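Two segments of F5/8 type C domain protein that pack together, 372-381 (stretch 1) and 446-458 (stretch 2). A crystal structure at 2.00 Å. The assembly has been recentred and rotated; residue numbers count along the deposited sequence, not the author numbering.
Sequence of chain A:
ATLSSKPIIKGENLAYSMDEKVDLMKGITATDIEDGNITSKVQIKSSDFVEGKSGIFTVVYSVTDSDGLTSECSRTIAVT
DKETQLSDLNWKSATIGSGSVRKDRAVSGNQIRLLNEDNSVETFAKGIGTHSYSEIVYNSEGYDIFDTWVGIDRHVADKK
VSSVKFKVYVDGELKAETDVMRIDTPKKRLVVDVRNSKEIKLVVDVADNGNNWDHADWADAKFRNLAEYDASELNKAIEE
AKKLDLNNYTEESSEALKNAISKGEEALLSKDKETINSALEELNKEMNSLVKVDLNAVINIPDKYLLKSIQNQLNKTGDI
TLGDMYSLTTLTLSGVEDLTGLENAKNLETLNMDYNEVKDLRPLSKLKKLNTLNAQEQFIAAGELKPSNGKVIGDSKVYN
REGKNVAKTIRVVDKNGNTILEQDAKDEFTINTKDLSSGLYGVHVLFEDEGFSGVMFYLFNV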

# COMPACT_ATOMS: atom_id res chain seq x y z
N THR A 372 -9.55 4.84 -30.34
CA THR A 372 -9.97 4.80 -31.74
C THR A 372 -9.87 6.22 -32.29
O THR A 372 -10.73 7.07 -32.01
CB THR A 372 -11.38 4.25 -31.87
OG1 THR A 372 -11.43 2.93 -31.32
CG2 THR A 372 -11.80 4.20 -33.34
N LEU A 373 -8.84 6.48 -33.09
CA LEU A 373 -8.62 7.78 -33.71
C LEU A 373 -8.61 7.60 -35.22
O LEU A 373 -7.68 7.00 -35.78
CB LEU A 373 -7.31 8.40 -33.22
CG LEU A 373 -6.94 9.75 -33.83
CD1 LEU A 373 -7.97 10.81 -33.47
CD2 LEU A 373 -5.55 10.19 -33.38
N ASN A 374 -9.64 8.12 -35.88
CA ASN A 374 -9.76 8.08 -37.33
C ASN A 374 -9.54 9.50 -37.85
O ASN A 374 -10.47 10.31 -37.90
CB ASN A 374 -11.12 7.53 -37.76
CG ASN A 374 -11.37 6.12 -37.26
OD1 ASN A 374 -10.56 5.22 -37.49
ND2 ASN A 374 -12.48 5.92 -36.56
N ALA A 375 -8.30 9.79 -38.23
CA ALA A 375 -7.90 11.12 -38.70
C ALA A 375 -7.12 11.00 -40.00
O ALA A 375 -6.07 11.61 -40.19
CB ALA A 375 -7.06 11.83 -37.64
N GLN A 376 -7.65 10.22 -40.94
CA GLN A 376 -6.97 9.95 -42.19
C GLN A 376 -7.44 10.91 -43.28
O GLN A 376 -8.58 11.36 -43.29
CB GLN A 376 -7.21 8.51 -42.64
CG GLN A 376 -6.55 7.47 -41.75
CD GLN A 376 -6.17 6.21 -42.51
OE1 GLN A 376 -6.96 5.69 -43.29
NE2 GLN A 376 -4.96 5.73 -42.28
N GLU A 377 -6.52 11.22 -44.20
CA GLU A 377 -6.80 12.01 -45.40
C GLU A 377 -7.32 13.41 -45.04
O GLU A 377 -8.40 13.83 -45.44
CB GLU A 377 -7.78 11.28 -46.32
CG GLU A 377 -7.17 10.07 -47.01
CD GLU A 377 -8.16 9.37 -47.93
OE1 GLU A 377 -9.02 10.05 -48.51
OE2 GLU A 377 -8.06 8.13 -48.06
N GLN A 378 -6.51 14.12 -44.26
CA GLN A 378 -6.79 15.52 -43.97
C GLN A 378 -6.36 16.40 -45.13
O GLN A 378 -5.59 16.00 -46.01
CB GLN A 378 -6.07 15.96 -42.69
CG GLN A 378 -6.27 15.02 -41.51
CD GLN A 378 -7.64 15.14 -40.89
OE1 GLN A 378 -8.05 16.21 -40.45
NE2 GLN A 378 -8.38 14.03 -40.86
N PHE A 379 -6.88 17.63 -45.14
CA PHE A 379 -6.44 18.64 -46.10
C PHE A 379 -6.44 19.99 -45.39
O PHE A 379 -7.50 20.50 -45.02
CB PHE A 379 -7.34 18.69 -47.33
CG PHE A 379 -7.01 19.81 -48.27
CD1 PHE A 379 -5.85 19.78 -49.02
CD2 PHE A 379 -7.85 20.91 -48.38
CE1 PHE A 379 -5.53 20.82 -49.88
CE2 PHE A 379 -7.54 21.95 -49.23
CZ PHE A 379 -6.38 21.91 -49.98
N ILE A 380 -5.25 20.56 -45.22
CA ILE A 380 -5.08 21.82 -44.51
C ILE A 380 -4.60 22.85 -45.53
O ILE A 380 -3.43 22.86 -45.92
CB ILE A 380 -4.10 21.69 -43.34
CG1 ILE A 380 -4.45 20.47 -42.49
CG2 ILE A 380 -4.11 22.95 -42.49
CD1 ILE A 380 -3.49 19.31 -42.66
N ALA A 381 -5.51 23.72 -45.97
CA ALA A 381 -5.17 24.82 -46.86
C ALA A 381 -4.43 25.88 -46.04
O ALA A 381 -5.05 26.69 -45.35
CB ALA A 381 -6.42 25.39 -47.51
N LEU A 446 3.09 16.21 -47.70
CA LEU A 446 2.53 14.90 -47.42
C LEU A 446 2.97 14.43 -46.04
O LEU A 446 4.13 14.56 -45.66
CB LEU A 446 2.97 13.89 -48.48
CG LEU A 446 2.66 14.14 -49.96
CD1 LEU A 446 2.49 12.82 -50.70
CD2 LEU A 446 1.43 15.01 -50.15
N PHE A 447 2.02 13.87 -45.29
CA PHE A 447 2.33 13.34 -43.97
C PHE A 447 1.46 12.12 -43.70
O PHE A 447 0.34 12.01 -44.20
CB PHE A 447 2.13 14.40 -42.87
CG PHE A 447 0.69 14.67 -42.52
CD1 PHE A 447 -0.04 15.61 -43.22
CD2 PHE A 447 0.07 13.98 -41.48
CE1 PHE A 447 -1.36 15.87 -42.89
CE2 PHE A 447 -1.25 14.23 -41.16
CZ PHE A 447 -1.97 15.18 -41.86
N GLU A 448 2.00 11.20 -42.90
CA GLU A 448 1.29 9.98 -42.54
C GLU A 448 1.79 9.49 -41.19
O GLU A 448 2.95 9.67 -40.84
CB GLU A 448 1.45 8.89 -43.61
CG GLU A 448 2.83 8.26 -43.66
CD GLU A 448 3.15 7.66 -45.02
OE1 GLU A 448 2.47 6.69 -45.41
OE2 GLU A 448 4.07 8.16 -45.69
N ASP A 449 0.88 8.88 -40.44
CA ASP A 449 1.18 8.31 -39.13
C ASP A 449 0.10 7.29 -38.81
O ASP A 449 -0.79 7.02 -39.62
CB ASP A 449 1.28 9.40 -38.06
CG ASP A 449 2.08 8.96 -36.85
OD1 ASP A 449 3.12 8.29 -37.03
OD2 ASP A 449 1.67 9.29 -35.71
N GLU A 450 0.17 6.72 -37.60
CA GLU A 450 -0.82 5.75 -37.16
C GLU A 450 -2.20 6.39 -37.09
O GLU A 450 -2.53 7.05 -36.10
CB GLU A 450 -0.42 5.15 -35.81
CG GLU A 450 -1.42 4.14 -35.26
CD GLU A 450 -1.87 3.13 -36.30
OE1 GLU A 450 -3.00 3.27 -36.82
OE2 GLU A 450 -1.09 2.21 -36.61
N GLY A 451 -3.00 6.20 -38.13
CA GLY A 451 -4.33 6.76 -38.19
C GLY A 451 -4.41 8.23 -38.50
O GLY A 451 -5.51 8.79 -38.51
N PHE A 452 -3.28 8.89 -38.75
CA PHE A 452 -3.23 10.32 -39.01
C PHE A 452 -2.47 10.56 -40.31
O PHE A 452 -1.26 10.32 -40.38
CB PHE A 452 -2.58 11.07 -37.85
CG PHE A 452 -2.64 12.57 -37.98
CD1 PHE A 452 -3.79 13.19 -38.42
CD2 PHE A 452 -1.54 13.35 -37.66
CE1 PHE A 452 -3.85 14.57 -38.53
CE2 PHE A 452 -1.59 14.73 -37.77
CZ PHE A 452 -2.75 15.34 -38.21
N SER A 453 -3.18 11.01 -41.34
CA SER A 453 -2.58 11.26 -42.64
C SER A 453 -3.33 12.39 -43.33
O SER A 453 -4.44 12.76 -42.93
CB SER A 453 -2.59 10.01 -43.52
OG SER A 453 -3.87 9.80 -44.10
N GLY A 454 -2.72 12.95 -44.37
CA GLY A 454 -3.37 14.00 -45.12
C GLY A 454 -2.36 14.81 -45.92
O GLY A 454 -1.25 14.36 -46.18
N VAL A 455 -2.79 16.02 -46.29
CA VAL A 455 -2.01 16.91 -47.15
C VAL A 455 -2.13 18.33 -46.62
O VAL A 455 -3.24 18.83 -46.41
CB VAL A 455 -2.48 16.85 -48.61
CG1 VAL A 455 -2.01 18.07 -49.39
CG2 VAL A 455 -2.01 15.57 -49.28
N MET A 456 -0.99 18.97 -46.39
CA MET A 456 -0.94 20.39 -46.05
C MET A 456 -0.50 21.16 -47.29
O MET A 456 0.62 20.95 -47.79
CB MET A 456 0.02 20.65 -44.88
CG MET A 456 0.01 22.08 -44.38
SD MET A 456 0.48 22.19 -42.64
CE MET A 456 0.80 23.95 -42.49
N PHE A 457 -1.36 22.03 -47.79
CA PHE A 457 -1.17 22.67 -49.09
C PHE A 457 -0.81 24.14 -48.92
O PHE A 457 -1.45 24.86 -48.15
CB PHE A 457 -2.43 22.53 -49.95
CG PHE A 457 -2.29 23.13 -51.31
CD1 PHE A 457 -1.55 22.50 -52.30
CD2 PHE A 457 -2.90 24.34 -51.62
CE1 PHE A 457 -1.42 23.05 -53.56
CE2 PHE A 457 -2.77 24.90 -52.88
CZ PHE A 457 -2.03 24.25 -53.85
N TYR A 458 0.21 24.57 -49.65
CA TYR A 458 0.59 25.97 -49.78
C TYR A 458 0.47 26.38 -51.24
O TYR A 458 0.30 25.55 -52.14
CB TYR A 458 2.03 26.21 -49.30
CG TYR A 458 2.23 26.20 -47.80
CD1 TYR A 458 1.98 27.33 -47.04
CD2 TYR A 458 2.68 25.06 -47.15
CE1 TYR A 458 2.18 27.33 -45.67
CE2 TYR A 458 2.88 25.05 -45.79
CZ TYR A 458 2.63 26.19 -45.05
OH TYR A 458 2.82 26.18 -43.69

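Stretch 1 runs alongside strand 452-458 of stretch 2 in the same direction, and the two are joined as parallel β-strands by a ladder of main-chain hydrogen bonds that a bulge interrupts near its middle. Together they bury 688 Å² between them.

The Leu373 CA-to-CB bond points toward stretch 2, but the side chain reaches no nearer than 5.0 Å, from Leu373 CG to Gly451 O; Asn374 points away. The pairing opens at Ala375, whose N donates to Gly451 O (3.0 Å) and whose O accepts from Ser453 N (3.2 Å). Gly451 has a positive phi, which favours glycine, and a CB there would lie 2.9 Å from Leu373 O. The small methyl of Ala375 suits a buried place beside an aromatic ring: its CB lies 3.6 Å from Phe452 CD1.

Gln376 lies at the exposed margin. At Glu377 the chain turns a corner, with positive phi and psi, and the register shifts by one residue. Ser453 serves this bulge twice. Its side chain, in the p rotamer, places OG 3.0 Å from Glu377 N to accept a hydrogen bond, and its main-chain O accepts from Gln378 N at 2.8 Å. The serine hydroxyl thus satisfies an amide that the main-chain carbonyl, though near, meets at a poor angle.

Gln378 comes very close to Gly454, with the two CA atoms 3.9 Å apart. Glycine is needed here: a CB would fall 2.5 Å from Gln378 N, and the backbone angles themselves call for glycine. Gln378 O then accepts from Val455 N (2.8 Å). Its side chain is buried, and both OE1 and NE2 are hydrogen-bonded elsewhere in the structure, so the polar end carries no unmet cost; meanwhile CG packs 3.9 Å from Phe452 CE1 and CB 4.3 Å from Phe447 CZ.

Beyond the bulge the ladder is regular. Phe379 shares a face with Val455 and Phe457; with chi1 in t, the end of the side chain comes nearer stretch 2, with CE1 3.5 Å from Phe457 CB. Ile380 binds through both main-chain polar atoms, N to Val455 O and O from Phe457 N, each at 2.9 Å. Its branched side chain, buried on the other face, packs against both Phe447 and Met456: CD1 is 4.1 Å from Phe447 CE1, and CB is 4.3 Å from Met456 CG. Ala381, paired with Phe457, ends the contact on the exposed face.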